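Local coordinates for protein GNA33 (Neisseria gonorrhoeae FA 1090, PDB 2G5D) that probably cleaves the beta-1,4 linkage between N-acetylmuramic acid and N-acetylglucosamine in peptidoglycan exolytically, leaving a 1,6-anhydro bond on the muramic acid residue, at residues Pro209-Asn214 with Gly218-Gly223; Leu237-Ile242 with Thr286-Ile291; Lys278-Leu283 with Leu302-Gly307; Tyr387-Gly392 with Gly396-Lys401. All coordinates share one frame; numbering follows the deposited sequence.

Contact 1. Residues Pro209-Asn214 with Gly218-Gly223; sequences PYHTRN and GGALDG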
loop_
_atom_site.group_PDB
_atom_site.type_symbol
_atom_site.label_atom_id
_atom_site.label_comp_id
_atom_site.label_asym_id
_atom_site.label_seq_id
_atom_site.Cartn_x
_atom_site.Cartn_y
_atom_site.Cartn_z
ATOM N N PRO A 209 -22.253 -10.008 -10.312
ATOM C CA PRO A 209 -20.854 -9.581 -10.166
ATOM C C PRO A 209 -20.497 -8.505 -11.191
ATOM O O PRO A 209 -20.991 -8.552 -12.319
ATOM C CB PRO A 209 -20.071 -10.867 -10.448
ATOM C CG PRO A 209 -20.972 -11.945 -9.970
ATOM C CD PRO A 209 -22.382 -11.479 -10.245
ATOM N N TYR A 210 -19.682 -7.527 -10.793
ATOM C CA TYR A 210 -19.265 -6.487 -11.717
ATOM C C TYR A 210 -18.310 -7.052 -12.774
ATOM O O TYR A 210 -17.802 -8.174 -12.634
ATOM C CB TYR A 210 -18.661 -5.253 -11.004
ATOM C CG TYR A 210 -18.841 -4.009 -11.842
ATOM C CD1 TYR A 210 -17.778 -3.467 -12.576
ATOM C CD2 TYR A 210 -20.100 -3.418 -11.968
ATOM C CE1 TYR A 210 -17.968 -2.347 -13.390
ATOM C CE2 TYR A 210 -20.297 -2.311 -12.765
ATOM C CZ TYR A 210 -19.227 -1.777 -13.475
ATOM O OH TYR A 210 -19.445 -0.683 -14.275
ATOM N N HIS A 211 -18.102 -6.280 -13.839
ATOM C CA HIS A 211 -17.260 -6.665 -14.972
ATOM C C HIS A 211 -15.823 -7.021 -14.559
ATOM O O HIS A 211 -15.265 -6.449 -13.623
ATOM C CB HIS A 211 -17.250 -5.544 -16.011
ATOM C CG HIS A 211 -18.594 -5.248 -16.601
ATOM N ND1 HIS A 211 -19.226 -6.102 -17.479
ATOM C CD2 HIS A 211 -19.414 -4.178 -16.462
ATOM C CE1 HIS A 211 -20.381 -5.578 -17.847
ATOM N NE2 HIS A 211 -20.520 -4.411 -17.244
ATOM N N THR A 212 -15.251 -7.989 -15.274
ATOM C CA THR A 212 -13.893 -8.479 -15.038
ATOM C C THR A 212 -12.936 -7.672 -15.898
ATOM O O THR A 212 -13.377 -6.994 -16.831
ATOM C CB THR A 212 -13.758 -9.963 -15.439
ATOM O OG1 THR A 212 -14.189 -10.121 -16.795
ATOM C CG2 THR A 212 -14.584 -10.868 -14.538
ATOM N N ARG A 213 -11.638 -7.749 -15.586
ATOM C CA ARG A 213 -10.601 -7.059 -16.372
ATOM C C ARG A 213 -10.714 -7.333 -17.869
ATOM O O ARG A 213 -10.647 -6.408 -18.668
ATOM C CB ARG A 213 -9.192 -7.428 -15.900
ATOM C CG ARG A 213 -8.085 -6.710 -16.661
ATOM C CD ARG A 213 -6.719 -7.013 -16.096
ATOM N NE ARG A 213 -6.543 -6.467 -14.755
ATOM C CZ ARG A 213 -6.156 -5.219 -14.469
ATOM N NH1 ARG A 213 -5.871 -4.337 -15.425
ATOM N NH2 ARG A 213 -6.038 -4.863 -13.205
ATOM N N ASN A 214 -10.890 -8.599 -18.239
ATOM C CA ASN A 214 -10.985 -8.967 -19.654
ATOM C C ASN A 214 -12.150 -8.274 -20.356
ATOM O O ASN A 214 -12.013 -7.845 -21.499
ATOM C CB ASN A 214 -11.081 -10.490 -19.843
ATOM C CG ASN A 214 -11.189 -10.891 -21.301
ATOM O OD1 ASN A 214 -12.123 -11.590 -21.699
ATOM N ND2 ASN A 214 -10.239 -10.433 -22.116
ATOM N N GLY A 218 -12.092 -5.229 -23.053
ATOM C CA GLY A 218 -12.810 -5.425 -24.298
ATOM C C GLY A 218 -13.825 -4.345 -24.594
ATOM O O GLY A 218 -14.511 -4.409 -25.603
ATOM N N GLY A 219 -13.931 -3.360 -23.707
ATOM C CA GLY A 219 -14.797 -2.202 -23.931
ATOM C C GLY A 219 -16.125 -2.181 -23.197
ATOM O O GLY A 219 -17.006 -1.403 -23.553
ATOM N N ALA A 220 -16.276 -3.021 -22.171
ATOM C CA ALA A 220 -17.538 -3.108 -21.425
ATOM C C ALA A 220 -17.920 -1.853 -20.635
ATOM O O ALA A 220 -19.066 -1.715 -20.226
ATOM C CB ALA A 220 -17.556 -4.333 -20.513
ATOM N N LEU A 221 -16.969 -0.947 -20.422
ATOM C CA LEU A 221 -17.241 0.286 -19.693
ATOM C C LEU A 221 -17.464 1.491 -20.606
ATOM O O LEU A 221 -17.575 2.618 -20.129
ATOM C CB LEU A 221 -16.125 0.586 -18.669
ATOM C CG LEU A 221 -15.861 -0.409 -17.532
ATOM C CD1 LEU A 221 -14.788 0.135 -16.623
ATOM C CD2 LEU A 221 -17.101 -0.727 -16.732
ATOM N N ASP A 222 -17.527 1.260 -21.914
ATOM C CA ASP A 222 -17.790 2.330 -22.865
ATOM C C ASP A 222 -19.101 3.034 -22.556
ATOM O O ASP A 222 -20.173 2.421 -22.596
ATOM C CB ASP A 222 -17.802 1.806 -24.301
ATOM C CG ASP A 222 -16.407 1.579 -24.859
ATOM O OD1 ASP A 222 -15.422 2.012 -24.222
ATOM O OD2 ASP A 222 -16.298 0.967 -25.944
ATOM N N GLY A 223 -18.990 4.319 -22.219
ATOM C CA GLY A 223 -20.140 5.188 -21.985
ATOM C C GLY A 223 -20.701 5.221 -20.572
ATOM O O GLY A 223 -21.697 5.896 -20.329
#
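Tyr210 and His211, before the short helix 213-217, meet Ala220 and Leu221, which follow it where the chain turns back. Thr212 is the N-cap residue. Gly219 leaves the helix with positive phi and closes it in a Schellman motif. A type I beta turn from Gly219 to Asp222 follows and places Ala220 and Leu221 at its two middle positions. All of this lies in the MltA-specific insert domain.

Leu221 can be followed outward from CB. With chi1 at -62°, CG lies on the side of the backbone N, and from there CD2 reaches the aromatic pair. CD2 lies 3.4 Å from Tyr210 OH and 3.8 Å from Tyr210 CE1, set obliquely to the ring. The same methyl also touches the His211 ring, 4.2 Å from His211 CD2. Leu221 packs on Ile216 of the helix as well. Tyr210 OH is hydrogen-bonded to Asp146, which would help to fix the phenol end.

Ala220 makes the second contact. Its CB lies over one face of the His211 ring, 4.0 Å from the centroid and 16° off the normal, a CH-pi contact. His211 NE2 is hydrogen-bonded to Lys224. The rings are also close to each other: His211 CD2 lies over a face of Tyr210, toward its rim. At the helix end, Gly218 N donates to Asn214 O over 3.0 Å, with an N-H...O angle of 137°.

Contact 2. Residues Leu237-Ile242 with Thr286-Ile291; sequences LFFMHI and TSMQGI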
loop_
_atom_site.group_PDB
_atom_site.type_symbol
_atom_site.label_atom_id
_atom_site.label_comp_id
_atom_site.label_asym_id
_atom_site.label_seq_id
_atom_site.Cartn_x
_atom_site.Cartn_y
_atom_site.Cartn_z
ATOM N N LEU A 237 0.104 0.323 -17.535
ATOM C CA LEU A 237 -1.165 0.597 -16.840
ATOM C C LEU A 237 -1.556 -0.569 -15.965
ATOM O O LEU A 237 -2.108 -0.384 -14.874
ATOM C CB LEU A 237 -2.312 0.850 -17.810
ATOM C CG LEU A 237 -3.351 1.936 -17.517
ATOM C CD1 LEU A 237 -4.720 1.567 -18.144
ATOM C CD2 LEU A 237 -3.475 2.369 -16.021
ATOM N N PHE A 238 -1.282 -1.777 -16.459
ATOM C CA PHE A 238 -1.644 -2.984 -15.757
ATOM C C PHE A 238 -0.944 -2.974 -14.407
ATOM O O PHE A 238 -1.569 -3.224 -13.378
ATOM C CB PHE A 238 -1.274 -4.230 -16.576
ATOM C CG PHE A 238 -1.648 -5.523 -15.902
ATOM C CD1 PHE A 238 -2.863 -6.137 -16.180
ATOM C CD2 PHE A 238 -0.798 -6.112 -14.983
ATOM C CE1 PHE A 238 -3.224 -7.325 -15.558
ATOM C CE2 PHE A 238 -1.152 -7.295 -14.345
ATOM C CZ PHE A 238 -2.365 -7.902 -14.636
ATOM N N PHE A 239 0.349 -2.656 -14.419
ATOM C CA PHE A 239 1.162 -2.605 -13.194
ATOM C C PHE A 239 0.850 -1.453 -12.222
ATOM O O PHE A 239 1.074 -1.590 -11.020
ATOM C CB PHE A 239 2.649 -2.679 -13.543
ATOM C CG PHE A 239 3.141 -4.084 -13.741
ATOM C CD1 PHE A 239 3.002 -4.720 -14.977
ATOM C CD2 PHE A 239 3.729 -4.786 -12.680
ATOM C CE1 PHE A 239 3.438 -6.025 -15.161
ATOM C CE2 PHE A 239 4.160 -6.097 -12.855
ATOM C CZ PHE A 239 4.020 -6.715 -14.101
ATOM N N MET A 240 0.322 -0.337 -12.726
ATOM C CA MET A 240 -0.258 0.700 -11.861
ATOM C C MET A 240 -1.394 0.126 -11.033
ATOM O O MET A 240 -1.529 0.469 -9.850
ATOM C CB MET A 240 -0.779 1.894 -12.666
ATOM C CG MET A 240 -1.135 3.121 -11.813
ATOM S SD MET A 240 -1.644 4.548 -12.804
ATOM C CE MET A 240 -3.392 4.242 -13.027
ATOM N N HIS A 241 -2.207 -0.739 -11.648
ATOM C CA HIS A 241 -3.267 -1.446 -10.924
ATOM C C HIS A 241 -2.672 -2.279 -9.783
ATOM O O HIS A 241 -3.188 -2.261 -8.671
ATOM C CB HIS A 241 -4.066 -2.358 -11.858
ATOM C CG HIS A 241 -5.150 -1.665 -12.627
ATOM N ND1 HIS A 241 -4.897 -0.652 -13.530
ATOM C CD2 HIS A 241 -6.485 -1.888 -12.678
ATOM C CE1 HIS A 241 -6.033 -0.262 -14.079
ATOM N NE2 HIS A 241 -7.011 -0.995 -13.578
ATOM N N ILE A 242 -1.566 -2.972 -10.065
ATOM C CA ILE A 242 -0.875 -3.800 -9.067
ATOM C C ILE A 242 -0.346 -3.001 -7.869
ATOM O O ILE A 242 -0.373 -3.502 -6.740
ATOM C CB ILE A 242 0.249 -4.695 -9.704
ATOM C CG1 ILE A 242 -0.342 -5.610 -10.777
ATOM C CG2 ILE A 242 0.946 -5.561 -8.636
ATOM C CD1 ILE A 242 0.685 -6.282 -11.648
ATOM N N THR A 286 9.970 -11.808 -16.063
ATOM C CA THR A 286 8.577 -11.542 -15.693
ATOM C C THR A 286 8.349 -10.141 -15.066
ATOM O O THR A 286 7.263 -9.809 -14.571
ATOM C CB THR A 286 8.056 -12.736 -14.838
ATOM O OG1 THR A 286 7.197 -13.540 -15.653
ATOM C CG2 THR A 286 7.324 -12.312 -13.560
ATOM N N SER A 287 9.380 -9.315 -15.138
ATOM C CA SER A 287 9.325 -7.931 -14.702
ATOM C C SER A 287 8.349 -7.144 -15.581
ATOM O O SER A 287 8.064 -7.533 -16.717
ATOM C CB SER A 287 10.720 -7.330 -14.831
ATOM O OG SER A 287 11.690 -8.368 -14.977
ATOM N N MET A 288 7.852 -6.030 -15.056
ATOM C CA MET A 288 7.032 -5.102 -15.833
ATOM C C MET A 288 7.662 -4.834 -17.208
ATOM O O MET A 288 7.004 -4.948 -18.238
ATOM C CB MET A 288 6.861 -3.804 -15.047
ATOM C CG MET A 288 5.782 -2.879 -15.551
ATOM S SD MET A 288 6.459 -1.389 -16.280
ATOM C CE MET A 288 6.473 -1.803 -18.010
ATOM N N GLN A 289 8.953 -4.520 -17.196
ATOM C CA GLN A 289 9.707 -4.110 -18.376
ATOM C C GLN A 289 9.891 -5.244 -19.403
ATOM O O GLN A 289 9.888 -5.005 -20.612
ATOM C CB GLN A 289 11.064 -3.530 -17.942
ATOM C CG GLN A 289 10.986 -2.531 -16.756
ATOM C CD GLN A 289 10.979 -3.208 -15.373
ATOM O OE1 GLN A 289 11.745 -4.143 -15.117
ATOM N NE2 GLN A 289 10.123 -2.718 -14.472
ATOM N N GLY A 290 10.055 -6.469 -18.904
ATOM C CA GLY A 290 10.119 -7.664 -19.742
ATOM C C GLY A 290 8.776 -8.046 -20.353
ATOM O O GLY A 290 8.715 -8.512 -21.489
ATOM N N ILE A 291 7.689 -7.857 -19.610
ATOM C CA ILE A 291 6.352 -8.083 -20.169
ATOM C C ILE A 291 6.019 -6.990 -21.201
ATOM O O ILE A 291 5.449 -7.265 -22.264
ATOM C CB ILE A 291 5.268 -8.207 -19.055
ATOM C CG1 ILE A 291 5.576 -9.406 -18.155
ATOM C CG2 ILE A 291 3.871 -8.341 -19.651
ATOM C CD1 ILE A 291 4.763 -9.470 -16.873
#
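The Phe239 ring carries this contact, with Met288 on one face and its own helix neighbour Ile242 on the other. Met288 CG sits 3.3 Å above the first face, toward the rim. Ile242 CD1 covers the opposite face, also toward the rim. Ile291 CD1 meets the ring at its edge, in plane, 4.0 Å from Phe239 CZ. The ring is thus clamped on both faces and met at its far end.

The motif is helix-to-helix packing within the MltA-specific insert domain. Helix 234-243 meets the first turn of helix 288-297, which has Ser287 at its N-cap position.

Met288 CG makes a CH-pi contact, 3.7 Å from the Phe239 ring centroid. CG stands anti to the backbone N (chi1 -166°), which carries it over the ring. The chain then bends at chi2 and chi3. Met288 SD lies oblique to the ring, 5.5 Å from the centroid, as a longer Met-aromatic contact, and the chain end leads away. Ile291 also packs on Ile271 and Met275, so helix 271-276 borders this interface.

No hydrogen bond joins the two segments. Within helix 234-243, His241 makes edge-to-face pairs with Tyr312 and Phe315. His241 ND1 donates to Leu237 O, 3.1 Å away. The backbone His241 N reaches the same oxygen from the opposite face of the carbonyl plane.

Contact 3. Residues Lys278-Leu283 with Leu302-Gly307; sequences KGYLKL and LAEVLG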
loop_
_atom_site.group_PDB
_atom_site.type_symbol
_atom_site.label_atom_id
_atom_site.label_comp_id
_atom_site.label_asym_id
_atom_site.label_seq_id
_atom_site.Cartn_x
_atom_site.Cartn_y
_atom_site.Cartn_z
ATOM N N LYS A 278 3.452 -20.942 -19.977
ATOM C CA LYS A 278 2.677 -20.912 -21.223
ATOM C C LYS A 278 3.377 -21.274 -22.556
ATOM O O LYS A 278 2.681 -21.658 -23.497
ATOM C CB LYS A 278 1.880 -19.612 -21.353
ATOM C CG LYS A 278 0.438 -19.740 -20.873
ATOM C CD LYS A 278 -0.376 -20.687 -21.754
ATOM C CE LYS A 278 -1.710 -21.026 -21.109
ATOM N NZ LYS A 278 -2.782 -21.290 -22.114
ATOM N N GLY A 279 4.701 -21.138 -22.694
ATOM C CA GLY A 279 5.607 -20.483 -21.762
ATOM C C GLY A 279 6.257 -19.349 -22.524
ATOM O O GLY A 279 7.292 -19.528 -23.168
ATOM N N TYR A 280 5.625 -18.178 -22.449
ATOM C CA TYR A 280 5.973 -17.020 -23.266
ATOM C C TYR A 280 7.264 -16.343 -22.832
ATOM O O TYR A 280 8.072 -15.941 -23.665
ATOM C CB TYR A 280 4.815 -16.017 -23.263
ATOM C CG TYR A 280 3.486 -16.628 -23.652
ATOM C CD1 TYR A 280 2.320 -16.333 -22.935
ATOM C CD2 TYR A 280 3.396 -17.513 -24.738
ATOM C CE1 TYR A 280 1.097 -16.899 -23.295
ATOM C CE2 TYR A 280 2.185 -18.089 -25.097
ATOM C CZ TYR A 280 1.045 -17.780 -24.377
ATOM O OH TYR A 280 -0.141 -18.353 -24.736
ATOM N N LEU A 281 7.438 -16.206 -21.523
ATOM C CA LEU A 281 8.688 -15.726 -20.944
ATOM C C LEU A 281 9.145 -16.687 -19.857
ATOM O O LEU A 281 8.353 -17.494 -19.369
ATOM C CB LEU A 281 8.505 -14.332 -20.339
ATOM C CG LEU A 281 8.459 -13.105 -21.245
ATOM C CD1 LEU A 281 8.267 -11.863 -20.390
ATOM C CD2 LEU A 281 9.722 -12.978 -22.096
ATOM N N LYS A 282 10.421 -16.600 -19.488
ATOM C CA LYS A 282 10.924 -17.256 -18.284
ATOM C C LYS A 282 10.601 -16.355 -17.080
ATOM O O LYS A 282 10.564 -15.124 -17.215
ATOM C CB LYS A 282 12.425 -17.521 -18.400
ATOM C CG LYS A 282 12.799 -18.398 -19.587
ATOM C CD LYS A 282 14.171 -19.037 -19.433
ATOM C CE LYS A 282 14.392 -20.105 -20.500
ATOM N NZ LYS A 282 15.663 -20.860 -20.297
ATOM N N LEU A 283 10.356 -16.963 -15.919
ATOM C CA LEU A 283 9.944 -16.216 -14.712
ATOM C C LEU A 283 11.088 -15.385 -14.105
ATOM O O LEU A 283 11.088 -15.074 -12.912
ATOM C CB LEU A 283 9.338 -17.170 -13.667
ATOM C CG LEU A 283 8.517 -16.596 -12.501
ATOM C CD1 LEU A 283 7.046 -16.469 -12.866
ATOM C CD2 LEU A 283 8.685 -17.458 -11.250
ATOM N N LEU A 302 -1.573 -10.011 -26.067
ATOM C CA LEU A 302 -1.863 -8.933 -25.101
ATOM C C LEU A 302 -3.166 -9.139 -24.344
ATOM O O LEU A 302 -3.191 -9.106 -23.091
ATOM C CB LEU A 302 -1.941 -7.586 -25.834
ATOM C CG LEU A 302 -1.538 -6.235 -25.213
ATOM C CD1 LEU A 302 -2.554 -5.143 -25.564
ATOM C CD2 LEU A 302 -1.299 -6.297 -23.722
ATOM N N ALA A 303 -4.255 -9.314 -25.102
ATOM C CA ALA A 303 -5.593 -9.497 -24.520
ATOM C C ALA A 303 -5.642 -10.725 -23.606
ATOM O O ALA A 303 -6.045 -10.630 -22.439
ATOM C CB ALA A 303 -6.649 -9.587 -25.621
ATOM N N GLU A 304 -5.196 -11.860 -24.135
ATOM C CA GLU A 304 -5.141 -13.128 -23.412
ATOM C C GLU A 304 -4.469 -13.037 -22.035
ATOM O O GLU A 304 -5.003 -13.522 -21.036
ATOM C CB GLU A 304 -4.374 -14.126 -24.274
ATOM C CG GLU A 304 -4.156 -15.494 -23.671
ATOM C CD GLU A 304 -3.015 -16.224 -24.352
ATOM O OE1 GLU A 304 -2.831 -16.040 -25.574
ATOM O OE2 GLU A 304 -2.295 -16.968 -23.665
ATOM N N VAL A 305 -3.280 -12.443 -22.003
ATOM C CA VAL A 305 -2.439 -12.436 -20.821
ATOM C C VAL A 305 -3.007 -11.472 -19.782
ATOM O O VAL A 305 -3.177 -11.858 -18.617
ATOM C CB VAL A 305 -0.960 -12.099 -21.163
ATOM C CG1 VAL A 305 -0.160 -11.789 -19.896
ATOM C CG2 VAL A 305 -0.316 -13.254 -21.904
ATOM N N LEU A 306 -3.329 -10.248 -20.218
ATOM C CA LEU A 306 -3.929 -9.228 -19.341
ATOM C C LEU A 306 -5.272 -9.682 -18.763
ATOM O O LEU A 306 -5.528 -9.508 -17.571
ATOM C CB LEU A 306 -4.059 -7.891 -20.072
ATOM C CG LEU A 306 -2.943 -6.848 -19.883
ATOM C CD1 LEU A 306 -1.530 -7.416 -19.932
ATOM C CD2 LEU A 306 -3.091 -5.726 -20.884
ATOM N N GLY A 307 -6.106 -10.299 -19.599
ATOM C CA GLY A 307 -7.370 -10.866 -19.146
ATOM C C GLY A 307 -7.309 -11.985 -18.111
ATOM O O GLY A 307 -8.316 -12.321 -17.519
#
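Tyr280 and Glu304 are joined by the one hydrogen bond of this contact. Tyr280 OH donates to Glu304 OE2 over 2.8 Å, using the syn lone pair of that oxygen. The two side chains arrive from opposite directions. OE2 lies at the edge of the phenol ring, near its plane, and is 3.4 Å from Tyr280 CE1. The carboxylate is turned 69° from the ring. Glu304 CG is anti to the backbone N (chi1 178°) and the chain stays extended beyond it, so the carboxylate stands well off the helix.

Charged and polar neighbours lie around the same carboxylate. Tyr274 OH is also hydrogen-bonded to Glu304 OE2, so two tyrosine hydroxyls grip one oxygen. OE1 forms a salt bridge with Arg301. Lys278 NZ stands 4.6 Å from OE2, near but not in contact. These positive groups would be expected to stabilise the charged form of Glu304.

In the fold, the contact ties the loop between helices 271-276 and 288-297 to the short helix 302-306. Both belong to the helical part of the MltA-specific insert domain.

The apolar contacts are looser. Val305 CG2 comes within 4.1 Å of Tyr280 CE1, obliquely to the ring. Val305 also touches Ile271 and Met275 of helix 271-276. Within the loop, Lys278 CB lies 3.4 Å above one face of Tyr280, toward the rim.

Contact 4. Residues Tyr387-Gly392 with Gly396-Lys401; sequences YFWGYG and GELAGK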
loop_
_atom_site.group_PDB
_atom_site.type_symbol
_atom_site.label_atom_id
_atom_site.label_comp_id
_atom_site.label_asym_id
_atom_site.label_seq_id
_atom_site.Cartn_x
_atom_site.Cartn_y
_atom_site.Cartn_z
ATOM N N TYR A 387 8.619 -1.803 2.268
ATOM C CA TYR A 387 9.319 -0.548 2.403
ATOM C C TYR A 387 8.912 0.362 1.245
ATOM O O TYR A 387 9.099 -0.003 0.088
ATOM C CB TYR A 387 10.832 -0.847 2.409
ATOM C CG TYR A 387 11.685 0.350 2.688
ATOM C CD1 TYR A 387 12.059 0.673 3.981
ATOM C CD2 TYR A 387 12.114 1.169 1.657
ATOM C CE1 TYR A 387 12.837 1.807 4.245
ATOM C CE2 TYR A 387 12.891 2.298 1.909
ATOM C CZ TYR A 387 13.241 2.608 3.199
ATOM O OH TYR A 387 14.024 3.701 3.438
ATOM N N PHE A 388 8.298 1.517 1.545
ATOM C CA PHE A 388 7.832 2.394 0.481
ATOM C C PHE A 388 8.967 3.272 -0.045
ATOM O O PHE A 388 9.519 4.101 0.675
ATOM C CB PHE A 388 6.603 3.236 0.896
ATOM C CG PHE A 388 6.100 4.132 -0.205
ATOM C CD1 PHE A 388 5.598 3.587 -1.390
ATOM C CD2 PHE A 388 6.166 5.512 -0.080
ATOM C CE1 PHE A 388 5.174 4.391 -2.418
ATOM C CE2 PHE A 388 5.730 6.323 -1.100
ATOM C CZ PHE A 388 5.224 5.763 -2.271
ATOM N N TRP A 389 9.321 3.071 -1.314
ATOM C CA TRP A 389 10.460 3.764 -1.898
ATOM C C TRP A 389 10.183 5.145 -2.493
ATOM O O TRP A 389 11.117 5.905 -2.712
ATOM C CB TRP A 389 11.188 2.863 -2.899
ATOM C CG TRP A 389 12.116 1.899 -2.227
ATOM C CD1 TRP A 389 11.926 0.552 -2.039
ATOM C CD2 TRP A 389 13.392 2.205 -1.649
ATOM N NE1 TRP A 389 13.012 0.002 -1.387
ATOM C CE2 TRP A 389 13.930 0.993 -1.148
ATOM C CE3 TRP A 389 14.141 3.384 -1.512
ATOM C CZ2 TRP A 389 15.174 0.934 -0.496
ATOM C CZ3 TRP A 389 15.399 3.316 -0.881
ATOM C CH2 TRP A 389 15.891 2.103 -0.381
ATOM N N GLY A 390 8.914 5.498 -2.694
ATOM C CA GLY A 390 8.568 6.777 -3.291
ATOM C C GLY A 390 8.069 6.595 -4.710
ATOM O O GLY A 390 7.706 5.488 -5.115
ATOM N N TYR A 391 8.091 7.688 -5.466
ATOM C CA TYR A 391 7.519 7.713 -6.800
ATOM C C TYR A 391 8.606 7.734 -7.873
ATOM O O TYR A 391 9.708 8.226 -7.638
ATOM C CB TYR A 391 6.545 8.899 -6.936
ATOM C CG TYR A 391 7.098 10.171 -7.593
ATOM C CD1 TYR A 391 7.517 11.270 -6.822
ATOM C CD2 TYR A 391 7.153 10.287 -8.977
ATOM C CE1 TYR A 391 8.000 12.444 -7.435
ATOM C CE2 TYR A 391 7.633 11.443 -9.601
ATOM C CZ TYR A 391 8.055 12.519 -8.829
ATOM O OH TYR A 391 8.521 13.656 -9.482
ATOM N N GLY A 392 8.294 7.187 -9.047
ATOM C CA GLY A 392 9.190 7.277 -10.185
ATOM C C GLY A 392 9.992 6.025 -10.476
ATOM O O GLY A 392 9.895 5.027 -9.749
ATOM N N GLY A 396 11.222 2.478 -8.475
ATOM C CA GLY A 396 10.817 1.206 -9.086
ATOM C C GLY A 396 11.900 0.144 -9.106
ATOM O O GLY A 396 11.674 -0.998 -8.695
ATOM N N GLU A 397 13.076 0.529 -9.590
ATOM C CA GLU A 397 14.290 -0.302 -9.519
ATOM C C GLU A 397 14.602 -0.800 -8.098
ATOM O O GLU A 397 14.816 -1.996 -7.891
ATOM C CB GLU A 397 15.473 0.477 -10.082
ATOM C CG GLU A 397 15.471 0.548 -11.614
ATOM C CD GLU A 397 15.972 1.882 -12.169
ATOM O OE1 GLU A 397 16.884 2.482 -11.551
ATOM O OE2 GLU A 397 15.455 2.323 -13.228
ATOM N N LEU A 398 14.602 0.111 -7.126
ATOM C CA LEU A 398 14.825 -0.239 -5.714
ATOM C C LEU A 398 13.807 -1.220 -5.165
ATOM O O LEU A 398 14.177 -2.215 -4.542
ATOM C CB LEU A 398 14.864 1.012 -4.835
ATOM C CG LEU A 398 16.071 1.919 -5.104
ATOM C CD1 LEU A 398 15.820 3.330 -4.597
ATOM C CD2 LEU A 398 17.316 1.335 -4.473
ATOM N N ALA A 399 12.532 -0.945 -5.421
ATOM C CA ALA A 399 11.445 -1.747 -4.890
ATOM C C ALA A 399 11.532 -3.219 -5.294
ATOM O O ALA A 399 11.551 -4.099 -4.421
ATOM C CB ALA A 399 10.095 -1.134 -5.271
ATOM N N GLY A 400 11.603 -3.478 -6.602
ATOM C CA GLY A 400 11.666 -4.841 -7.143
ATOM C C GLY A 400 12.893 -5.649 -6.735
ATOM O O GLY A 400 12.856 -6.878 -6.720
ATOM N N LYS A 401 13.975 -4.948 -6.403
ATOM C CA LYS A 401 15.230 -5.570 -5.984
ATOM C C LYS A 401 15.269 -5.891 -4.483
ATOM O O LYS A 401 16.188 -6.570 -3.997
ATOM C CB LYS A 401 16.420 -4.686 -6.389
ATOM C CG LYS A 401 16.697 -4.686 -7.894
ATOM C CD LYS A 401 18.141 -4.328 -8.226
ATOM C CE LYS A 401 18.265 -3.934 -9.689
ATOM N NZ LYS A 401 19.683 -3.864 -10.147
#
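Trp389 and Leu398 meet through CH-pi and apolar contacts. Leu398 CB lies over the five-membered ring of the indole, 3.7 Å from its centroid and 10° off the normal. Leu398 CD1 covers the six-membered part of the same face, 3.5 Å from Trp389 CE3. The leucine crosses the indole at about a right angle. On the opposite face, Tyr387 CE2 sits 3.4 Å above the plane, so the indole is held between Leu398 and Tyr387. Ala399 borders the pyrrole part: its CA is 3.7 Å from Trp389 CD1.

The contact is a strand-turn-helix unit of the 3D domain, a member of the double-psi beta-barrel clan. Strand 384-391 runs into Gly392, the N-cap residue, and helix 393-401 folds back against the strand. Gly390 and Gly392 take positive phi, a conformation readily open to glycine.

Two hydrogen bonds complete it. Trp389 NE1 is bonded to OE1 of Gln402, the residue after Lys401, which would restrain the rotation of the indole. In the first turn, Gly396 N donates to Gly392 O over 3.1 Å, at 142°.

Contacts 1, 2 and 3 belong to the MltA-specific insert domain, and contact 4 to the 3D domain. Contact 4 is the buried one and lies nearest the chain's centre. The other three are partly buried. The centres of contacts 1 and 3 lie farther out, each about 25 Å from that centre. Contact 3 has a tyrosine-carboxylate bond across its segments. Contacts 1 and 4 combine CH-pi and apolar contacts with one backbone hydrogen bond. Contact 2 has no hydrogen bond across its helices. Contacts 2 and 3 share the border of helix 271-276, and Leu281 CD1 of contact 3 lies 3.6 Å from Gly290 O of contact 2. Arg213 of contact 1 packs against Phe238, His241 and Leu306.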